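Local coordinates for protein NEQ263 (Nanoarchaeum equitans Kin4-M, PDB 5BN3) that probably binds adenine nucleotide as part of the NeqA-NeqB catalytic core of an archaeal ATP synthase, at residues 59-64 with 199-204; 131-136 with 293-298. All coordinates share one frame; numbering follows the deposited sequence.

Contact 1 of 2, residues 59-64 with 199-204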
ATOM      1  N   ASN B  59     -42.949   7.437  -9.408  1.00 57.91           N
ATOM      2  CA  ASN B  59     -42.067   7.196 -10.548  1.00 57.79           C
ATOM      3  C   ASN B  59     -40.629   7.624 -10.277  1.00 54.71           C
ATOM      4  O   ASN B  59     -40.372   8.417  -9.373  1.00 45.21           O
ATOM      5  CB  ASN B  59     -42.599   7.901 -11.802  1.00 55.88           C
ATOM      6  CG  ASN B  59     -42.817   9.391 -11.590  1.00 79.04           C
ATOM      7  OD1 ASN B  59     -43.905   9.822 -11.203  1.00 77.28           O
ATOM      8  ND2 ASN B  59     -41.786  10.187 -11.853  1.00 68.05           N
ATOM      9  N   THR B  60     -39.694   7.087 -11.059  1.00 52.23           N
ATOM     10  CA  THR B  60     -38.300   7.523 -10.997  1.00 53.93           C
ATOM     11  C   THR B  60     -38.171   8.856 -11.722  1.00 47.34           C
ATOM     12  O   THR B  60     -39.105   9.279 -12.403  1.00 49.18           O
ATOM     13  CB  THR B  60     -37.336   6.483 -11.610  1.00 46.06           C
ATOM     14  OG1 THR B  60     -37.562   6.378 -13.020  1.00 43.28           O
ATOM     15  CG2 THR B  60     -37.545   5.124 -10.968  1.00 47.46           C
ATOM     16  N   TYR B  61     -37.023   9.513 -11.587  1.00 47.64           N
ATOM     17  CA  TYR B  61     -36.869  10.866 -12.124  1.00 48.75           C
ATOM     18  C   TYR B  61     -36.857  10.926 -13.651  1.00 41.62           C
ATOM     19  O   TYR B  61     -36.112  10.202 -14.317  1.00 40.37           O
ATOM     20  CB  TYR B  61     -35.629  11.561 -11.551  1.00 42.17           C
ATOM     21  CG  TYR B  61     -35.583  13.040 -11.866  1.00 47.69           C
ATOM     22  CD1 TYR B  61     -36.397  13.937 -11.192  1.00 43.49           C
ATOM     23  CD2 TYR B  61     -34.732  13.537 -12.843  1.00 44.48           C
ATOM     24  CE1 TYR B  61     -36.365  15.288 -11.479  1.00 43.56           C
ATOM     25  CE2 TYR B  61     -34.694  14.886 -13.136  1.00 42.38           C
ATOM     26  CZ  TYR B  61     -35.513  15.755 -12.452  1.00 46.37           C
ATOM     27  OH  TYR B  61     -35.479  17.098 -12.736  1.00 46.26           O
ATOM     28  N   LYS B  62     -37.693  11.806 -14.191  1.00 37.10           N
ATOM     29  CA  LYS B  62     -37.812  11.975 -15.631  1.00 47.26           C
ATOM     30  C   LYS B  62     -37.745  13.449 -16.013  1.00 50.24           C
ATOM     31  O   LYS B  62     -38.012  14.325 -15.191  1.00 45.85           O
ATOM     32  CB  LYS B  62     -39.126  11.360 -16.133  1.00 42.40           C
ATOM     33  CG  LYS B  62     -39.276   9.871 -15.853  1.00 54.94           C
ATOM     34  CD  LYS B  62     -40.615   9.349 -16.360  1.00 59.29           C
ATOM     35  CE  LYS B  62     -40.769   7.860 -16.091  1.00 58.71           C
ATOM     36  NZ  LYS B  62     -42.075   7.333 -16.576  1.00 76.84           N
ATOM     37  N   ILE B  63     -37.377  13.719 -17.260  1.00 42.93           N
ATOM     38  CA  ILE B  63     -37.399  15.081 -17.778  1.00 47.37           C
ATOM     39  C   ILE B  63     -38.224  15.160 -19.057  1.00 48.73           C
ATOM     40  O   ILE B  63     -38.310  14.191 -19.815  1.00 44.64           O
ATOM     41  CB  ILE B  63     -35.981  15.630 -18.050  1.00 51.59           C
ATOM     42  CG1 ILE B  63     -35.233  14.735 -19.041  1.00 46.58           C
ATOM     43  CG2 ILE B  63     -35.200  15.766 -16.753  1.00 45.73           C
ATOM     44  CD1 ILE B  63     -34.012  15.396 -19.661  1.00 48.72           C
ATOM     45  N   ALA B  64     -38.838  16.315 -19.290  1.00 47.32           N
ATOM     46  CA  ALA B  64     -39.527  16.563 -20.548  1.00 51.37           C
ATOM     47  C   ALA B  64     -38.478  16.814 -21.620  1.00 48.06           C
ATOM     48  O   ALA B  64     -37.618  17.676 -21.452  1.00 60.71           O
ATOM     49  CB  ALA B  64     -40.445  17.763 -20.415  1.00 55.94           C
ATOM     50  N   LYS B 199     -25.201  16.061  -8.956  1.00 35.74           N
ATOM     51  CA  LYS B 199     -23.969  15.864  -9.711  1.00 37.72           C
ATOM     52  C   LYS B 199     -24.042  14.646 -10.630  1.00 34.55           C
ATOM     53  O   LYS B 199     -23.641  14.718 -11.789  1.00 35.22           O
ATOM     54  CB  LYS B 199     -22.765  15.750  -8.768  1.00 40.69           C
ATOM     55  CG  LYS B 199     -22.363  17.064  -8.097  1.00 37.07           C
ATOM     56  CD  LYS B 199     -20.985  16.948  -7.447  1.00 37.92           C
ATOM     57  CE  LYS B 199     -20.582  18.234  -6.735  1.00 46.66           C
ATOM     58  NZ  LYS B 199     -21.211  18.371  -5.394  1.00 51.84           N
ATOM     59  N   ILE B 200     -24.553  13.529 -10.122  1.00 31.72           N
ATOM     60  CA  ILE B 200     -24.601  12.313 -10.936  1.00 40.56           C
ATOM     61  C   ILE B 200     -25.749  12.324 -11.945  1.00 36.40           C
ATOM     62  O   ILE B 200     -25.731  11.568 -12.916  1.00 31.85           O
ATOM     63  CB  ILE B 200     -24.643  11.015 -10.090  1.00 45.34           C
ATOM     64  CG1 ILE B 200     -25.957  10.906  -9.317  1.00 36.10           C
ATOM     65  CG2 ILE B 200     -23.436  10.938  -9.158  1.00 32.39           C
ATOM     66  CD1 ILE B 200     -26.314   9.477  -8.951  1.00 41.93           C
ATOM     67  N   TYR B 201     -26.742  13.179 -11.717  1.00 33.66           N
ATOM     68  CA  TYR B 201     -27.842  13.342 -12.667  1.00 39.16           C
ATOM     69  C   TYR B 201     -27.474  14.270 -13.824  1.00 32.40           C
ATOM     70  O   TYR B 201     -28.074  14.199 -14.895  1.00 34.13           O
ATOM     71  CB  TYR B 201     -29.105  13.852 -11.960  1.00 35.20           C
ATOM     72  CG  TYR B 201     -29.929  12.765 -11.307  1.00 42.39           C
ATOM     73  CD1 TYR B 201     -29.434  11.476 -11.174  1.00 41.54           C
ATOM     74  CD2 TYR B 201     -31.211  13.024 -10.845  1.00 48.59           C
ATOM     75  CE1 TYR B 201     -30.189  10.479 -10.585  1.00 38.97           C
ATOM     76  CE2 TYR B 201     -31.974  12.033 -10.257  1.00 35.85           C
ATOM     77  CZ  TYR B 201     -31.458  10.764 -10.131  1.00 47.65           C
ATOM     78  OH  TYR B 201     -32.212   9.773  -9.546  1.00 42.16           O
ATOM     79  N   THR B 202     -26.484  15.131 -13.605  1.00 33.45           N
ATOM     80  CA  THR B 202     -26.063  16.094 -14.629  1.00 34.68           C
ATOM     81  C   THR B 202     -25.734  15.453 -15.986  1.00 35.40           C
ATOM     82  O   THR B 202     -26.292  15.861 -17.004  1.00 34.68           O
ATOM     83  CB  THR B 202     -24.884  16.978 -14.146  1.00 39.01           C
ATOM     84  OG1 THR B 202     -25.265  17.668 -12.950  1.00 35.82           O
ATOM     85  CG2 THR B 202     -24.498  17.985 -15.208  1.00 37.16           C
ATOM     86  N   PRO B 203     -24.841  14.442 -16.011  1.00 33.20           N
ATOM     87  CA  PRO B 203     -24.570  13.868 -17.332  1.00 35.46           C
ATOM     88  C   PRO B 203     -25.748  13.056 -17.859  1.00 35.37           C
ATOM     89  O   PRO B 203     -25.860  12.884 -19.068  1.00 32.52           O
ATOM     90  CB  PRO B 203     -23.371  12.949 -17.073  1.00 33.97           C
ATOM     91  CG  PRO B 203     -23.505  12.565 -15.637  1.00 29.27           C
ATOM     92  CD  PRO B 203     -24.036  13.792 -14.956  1.00 29.76           C
ATOM     93  N   ARG B 204     -26.604  12.562 -16.968  1.00 33.03           N
ATOM     94  CA  ARG B 204     -27.747  11.750 -17.382  1.00 33.14           C
ATOM     95  C   ARG B 204     -28.838  12.564 -18.076  1.00 29.20           C
ATOM     96  O   ARG B 204     -29.400  12.123 -19.082  1.00 33.47           O
ATOM     97  CB  ARG B 204     -28.319  10.978 -16.186  1.00 36.35           C
ATOM     98  CG  ARG B 204     -27.468   9.783 -15.760  1.00 35.49           C
ATOM     99  CD  ARG B 204     -28.016   9.106 -14.514  1.00 40.06           C
ATOM    100  NE  ARG B 204     -27.391   7.804 -14.283  1.00 40.32           N
ATOM    101  CZ  ARG B 204     -26.271   7.620 -13.591  1.00 39.83           C
ATOM    102  NH1 ARG B 204     -25.645   8.655 -13.049  1.00 34.54           N
ATOM    103  NH2 ARG B 204     -25.777   6.399 -13.439  1.00 43.54           N
TER
HETATM  104  O   HOH W   1     -34.721   8.429  -9.972  1.00 41.04           O

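Contact 2 of 2, residues 131-136 with 293-298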
ATOM      1  N   ALA B 131     -11.869  10.656 -24.610  1.00 26.89           N
ATOM      2  CA  ALA B 131     -11.658  11.478 -23.426  1.00 30.50           C
ATOM      3  C   ALA B 131     -10.440  12.384 -23.543  1.00 36.57           C
ATOM      4  O   ALA B 131      -9.533  12.126 -24.332  1.00 30.67           O
ATOM      5  CB  ALA B 131     -11.537  10.601 -22.199  1.00 34.62           C
ATOM      6  N   ILE B 132     -10.430  13.452 -22.753  1.00 28.61           N
ATOM      7  CA  ILE B 132      -9.223  14.241 -22.552  1.00 27.72           C
ATOM      8  C   ILE B 132      -8.751  14.012 -21.116  1.00 30.43           C
ATOM      9  O   ILE B 132      -9.500  14.261 -20.169  1.00 29.28           O
ATOM     10  CB  ILE B 132      -9.474  15.747 -22.787  1.00 25.79           C
ATOM     11  CG1 ILE B 132      -9.948  15.999 -24.223  1.00 30.19           C
ATOM     12  CG2 ILE B 132      -8.211  16.555 -22.509  1.00 34.70           C
ATOM     13  CD1 ILE B 132     -10.372  17.433 -24.478  1.00 38.55           C
ATOM     14  N   PHE B 133      -7.527  13.511 -20.960  1.00 26.60           N
ATOM     15  CA  PHE B 133      -6.935  13.306 -19.639  1.00 23.54           C
ATOM     16  C   PHE B 133      -5.959  14.443 -19.395  1.00 35.58           C
ATOM     17  O   PHE B 133      -5.105  14.715 -20.242  1.00 33.39           O
ATOM     18  CB  PHE B 133      -6.142  11.993 -19.577  1.00 27.10           C
ATOM     19  CG  PHE B 133      -6.983  10.743 -19.644  1.00 34.69           C
ATOM     20  CD1 PHE B 133      -8.366  10.804 -19.732  1.00 33.80           C
ATOM     21  CD2 PHE B 133      -6.375   9.496 -19.603  1.00 30.66           C
ATOM     22  CE1 PHE B 133      -9.124   9.640 -19.793  1.00 31.99           C
ATOM     23  CE2 PHE B 133      -7.125   8.333 -19.662  1.00 34.34           C
ATOM     24  CZ  PHE B 133      -8.503   8.406 -19.759  1.00 30.44           C
ATOM     25  N   SER B 134      -6.059  15.099 -18.246  1.00 28.71           N
ATOM     26  CA  SER B 134      -5.146  16.201 -17.946  1.00 31.07           C
ATOM     27  C   SER B 134      -4.595  16.158 -16.527  1.00 35.79           C
ATOM     28  O   SER B 134      -5.310  15.816 -15.586  1.00 33.14           O
ATOM     29  CB  SER B 134      -5.820  17.555 -18.197  1.00 34.57           C
ATOM     30  OG  SER B 134      -4.966  18.627 -17.824  1.00 36.43           O
ATOM     31  N   PRO B 135      -3.307  16.500 -16.377  1.00 35.68           N
ATOM     32  CA  PRO B 135      -2.751  16.800 -15.055  1.00 31.49           C
ATOM     33  C   PRO B 135      -3.451  18.040 -14.521  1.00 28.00           C
ATOM     34  O   PRO B 135      -3.951  18.834 -15.322  1.00 29.38           O
ATOM     35  CB  PRO B 135      -1.285  17.140 -15.359  1.00 38.04           C
ATOM     36  CG  PRO B 135      -1.001  16.511 -16.691  1.00 39.86           C
ATOM     37  CD  PRO B 135      -2.293  16.573 -17.447  1.00 33.16           C
ATOM     38  N   PRO B 136      -3.507  18.205 -13.192  1.00 35.57           N
ATOM     39  CA  PRO B 136      -4.086  19.438 -12.647  1.00 35.78           C
ATOM     40  C   PRO B 136      -3.360  20.670 -13.182  1.00 36.06           C
ATOM     41  O   PRO B 136      -2.134  20.643 -13.308  1.00 38.77           O
ATOM     42  CB  PRO B 136      -3.828  19.306 -11.145  1.00 36.59           C
ATOM     43  CG  PRO B 136      -3.783  17.836 -10.905  1.00 37.22           C
ATOM     44  CD  PRO B 136      -3.141  17.247 -12.134  1.00 33.57           C
ATOM     45  N   ASP B 293      -7.995   5.327 -15.413  1.00 27.47           N
ATOM     46  CA  ASP B 293      -7.774   3.951 -15.845  1.00 32.96           C
ATOM     47  C   ASP B 293      -9.058   3.287 -16.339  1.00 34.21           C
ATOM     48  O   ASP B 293      -9.075   2.679 -17.411  1.00 29.38           O
ATOM     49  CB  ASP B 293      -7.146   3.118 -14.723  1.00 32.29           C
ATOM     50  CG  ASP B 293      -6.862   1.695 -15.148  1.00 43.41           C
ATOM     51  OD1 ASP B 293      -5.996   1.499 -16.030  1.00 33.83           O
ATOM     52  OD2 ASP B 293      -7.497   0.764 -14.605  1.00 36.13           O
ATOM     53  N   LEU B 294     -10.132   3.404 -15.562  1.00 27.42           N
ATOM     54  CA  LEU B 294     -11.420   2.841 -15.971  1.00 27.69           C
ATOM     55  C   LEU B 294     -11.966   3.554 -17.205  1.00 29.63           C
ATOM     56  O   LEU B 294     -12.540   2.920 -18.094  1.00 32.06           O
ATOM     57  CB  LEU B 294     -12.438   2.899 -14.826  1.00 29.20           C
ATOM     58  CG  LEU B 294     -12.173   2.011 -13.608  1.00 29.32           C
ATOM     59  CD1 LEU B 294     -13.354   2.036 -12.648  1.00 37.90           C
ATOM     60  CD2 LEU B 294     -11.857   0.585 -14.027  1.00 35.48           C
ATOM     61  N   THR B 295     -11.781   4.870 -17.261  1.00 28.83           N
ATOM     62  CA  THR B 295     -12.231   5.650 -18.411  1.00 29.51           C
ATOM     63  C   THR B 295     -11.475   5.218 -19.663  1.00 28.62           C
ATOM     64  O   THR B 295     -12.057   5.102 -20.746  1.00 29.02           O
ATOM     65  CB  THR B 295     -12.041   7.159 -18.167  1.00 33.56           C
ATOM     66  OG1 THR B 295     -12.880   7.571 -17.078  1.00 32.16           O
ATOM     67  CG2 THR B 295     -12.406   7.962 -19.409  1.00 32.10           C
ATOM     68  N   GLY B 296     -10.178   4.968 -19.508  1.00 30.18           N
ATOM     69  CA  GLY B 296      -9.367   4.470 -20.605  1.00 31.99           C
ATOM     70  C   GLY B 296      -9.892   3.154 -21.147  1.00 31.34           C
ATOM     71  O   GLY B 296      -9.877   2.928 -22.358  1.00 29.79           O
ATOM     72  N   TYR B 297     -10.366   2.289 -20.253  1.00 28.63           N
ATOM     73  CA  TYR B 297     -10.920   0.993 -20.649  1.00 26.31           C
ATOM     74  C   TYR B 297     -12.286   1.092 -21.332  1.00 27.85           C
ATOM     75  O   TYR B 297     -12.785   0.101 -21.871  1.00 30.26           O
ATOM     76  CB  TYR B 297     -11.039   0.066 -19.432  1.00 26.87           C
ATOM     77  CG  TYR B 297      -9.784  -0.706 -19.087  1.00 27.12           C
ATOM     78  CD1 TYR B 297      -9.264  -1.650 -19.957  1.00 34.27           C
ATOM     79  CD2 TYR B 297      -9.140  -0.510 -17.873  1.00 28.04           C
ATOM     80  CE1 TYR B 297      -8.123  -2.363 -19.639  1.00 30.36           C
ATOM     81  CE2 TYR B 297      -7.998  -1.223 -17.546  1.00 27.31           C
ATOM     82  CZ  TYR B 297      -7.498  -2.147 -18.434  1.00 33.69           C
ATOM     83  OH  TYR B 297      -6.365  -2.867 -18.127  1.00 33.48           O
ATOM     84  N   ILE B 298     -12.895   2.276 -21.300  1.00 30.80           N
ATOM     85  CA  ILE B 298     -14.234   2.456 -21.866  1.00 31.35           C
ATOM     86  C   ILE B 298     -14.267   3.339 -23.116  1.00 25.61           C
ATOM     87  O   ILE B 298     -14.805   2.935 -24.147  1.00 32.47           O
ATOM     88  CB  ILE B 298     -15.213   3.038 -20.828  1.00 33.23           C
ATOM     89  CG1 ILE B 298     -15.307   2.106 -19.620  1.00 29.08           C
ATOM     90  CG2 ILE B 298     -16.592   3.222 -21.446  1.00 30.32           C
ATOM     91  CD1 ILE B 298     -15.839   2.782 -18.373  1.00 32.66           C
TER

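Contact 1 of 2, residues 59-64 with 199-204
Tyr61 meets Tyr201 where the chain leaves the antiparallel N-terminal sheet and packs on helix 196-215 of the P-loop-type nucleotide-binding domain, a small example of how two aromatic side chains can join distant parts of a chain. At Asn59 the backbone turns a corner, and ND2 of Asn59 bonds Thr60 O at 2.9 Å, almost straight, from above the carbonyl plane. Thr60 packs on Asn52 of a neighbouring V-type ATP synthase alpha chain. Tyr61 carries the contact. With CG anti to the backbone N (chi1 -169°), its ring runs across in front of the helix, so that the base of the side chain, CB with CG and CD2, does the touching, Tyr61 CB coming within 3.9 Å of Tyr201 CE2. The ring planes differ by 24°, but they are slid so far apart, with centroids 5.7 Å from each other, that they barely overlap, and the touch is mainly dispersion. Ile94 lies against both tyrosines, while the Tyr61 hydroxyl is held by Phe77 O. Beyond, Ile63 begins to pair with Arg92 in the two-stranded sheet. The facing helix is kinked just after Tyr201, at Pro203 and Arg204. One water joins the segments: it accepts from Tyr61 N at 3.0 Å and lies 2.9 Å from Tyr201 OH.

Contact 2 of 2, residues 131-136 with 293-298
Strand 131-134 is the strand of the P-loop NTPase fold that leads into the loop before helix 140-151, the P-loop position of this family, and here Ala131 and Phe133 pack from it onto Thr295 and Gly296 of helix 290-296. The principle illustrated is the strand's alternation: the two residues, two apart, point to the same side, toward the helix, while Ile132 between them packs on Met140 and Leu143. Ala131 CB rests against Thr295 CG2 at 3.9 Å, and the same methyl comes to 3.7 Å from Phe133 CE1. The phenyl ring meets the helix with its rim rather than a face: Thr295 CG2 and Gly296 N both lie close to its plane. At Gly296 this rim meets the helix backbone itself, Gly296 N lying 3.8 Å from Phe133 CZ. Thr295 sorts its two branches by chemistry. With chi1 at -64°, CG2 stands anti to the backbone N and faces the strand, whereas OG1 is turned elsewhere and bonds Val291 O and Tyr263 OH, so the buried hydroxyl is satisfied without the strand. Replacing Phe133 with an alanine would probably open a gap beside the helix and leave the Thr295 methyl with Ala131 as its main neighbour on the strand. The contact lies close to a nucleotide site and a subunit interface: Tyr297 OH bonds Pro381 O and Gly223 O of a neighbouring V-type ATP synthase alpha chain, and Arg326, a residue seen to contact ADP, though that nucleotide is not bound to this chain, gives a hydrogen bond from its NH2 to Gly296 O.

Set side by side, the two contacts show how packing chemistry changes with depth. Contact 2 is core: all four of its touching residues are buried, and it ties the central sheet of the nucleotide-binding domain to a helix of the same domain. Contact 1 is only partly buried and lies farther from the centre of the chain, joining the segment that follows the N-terminal sheet to a different helix; there a water supplements the aromatic touch. Between 131-136 and 293-298 the meeting is wholly of ring, methyl and backbone. The contacts share no element and do not touch, their nearest atoms being about 12 Å apart, yet helix 255-263 packs against the helical segments of both.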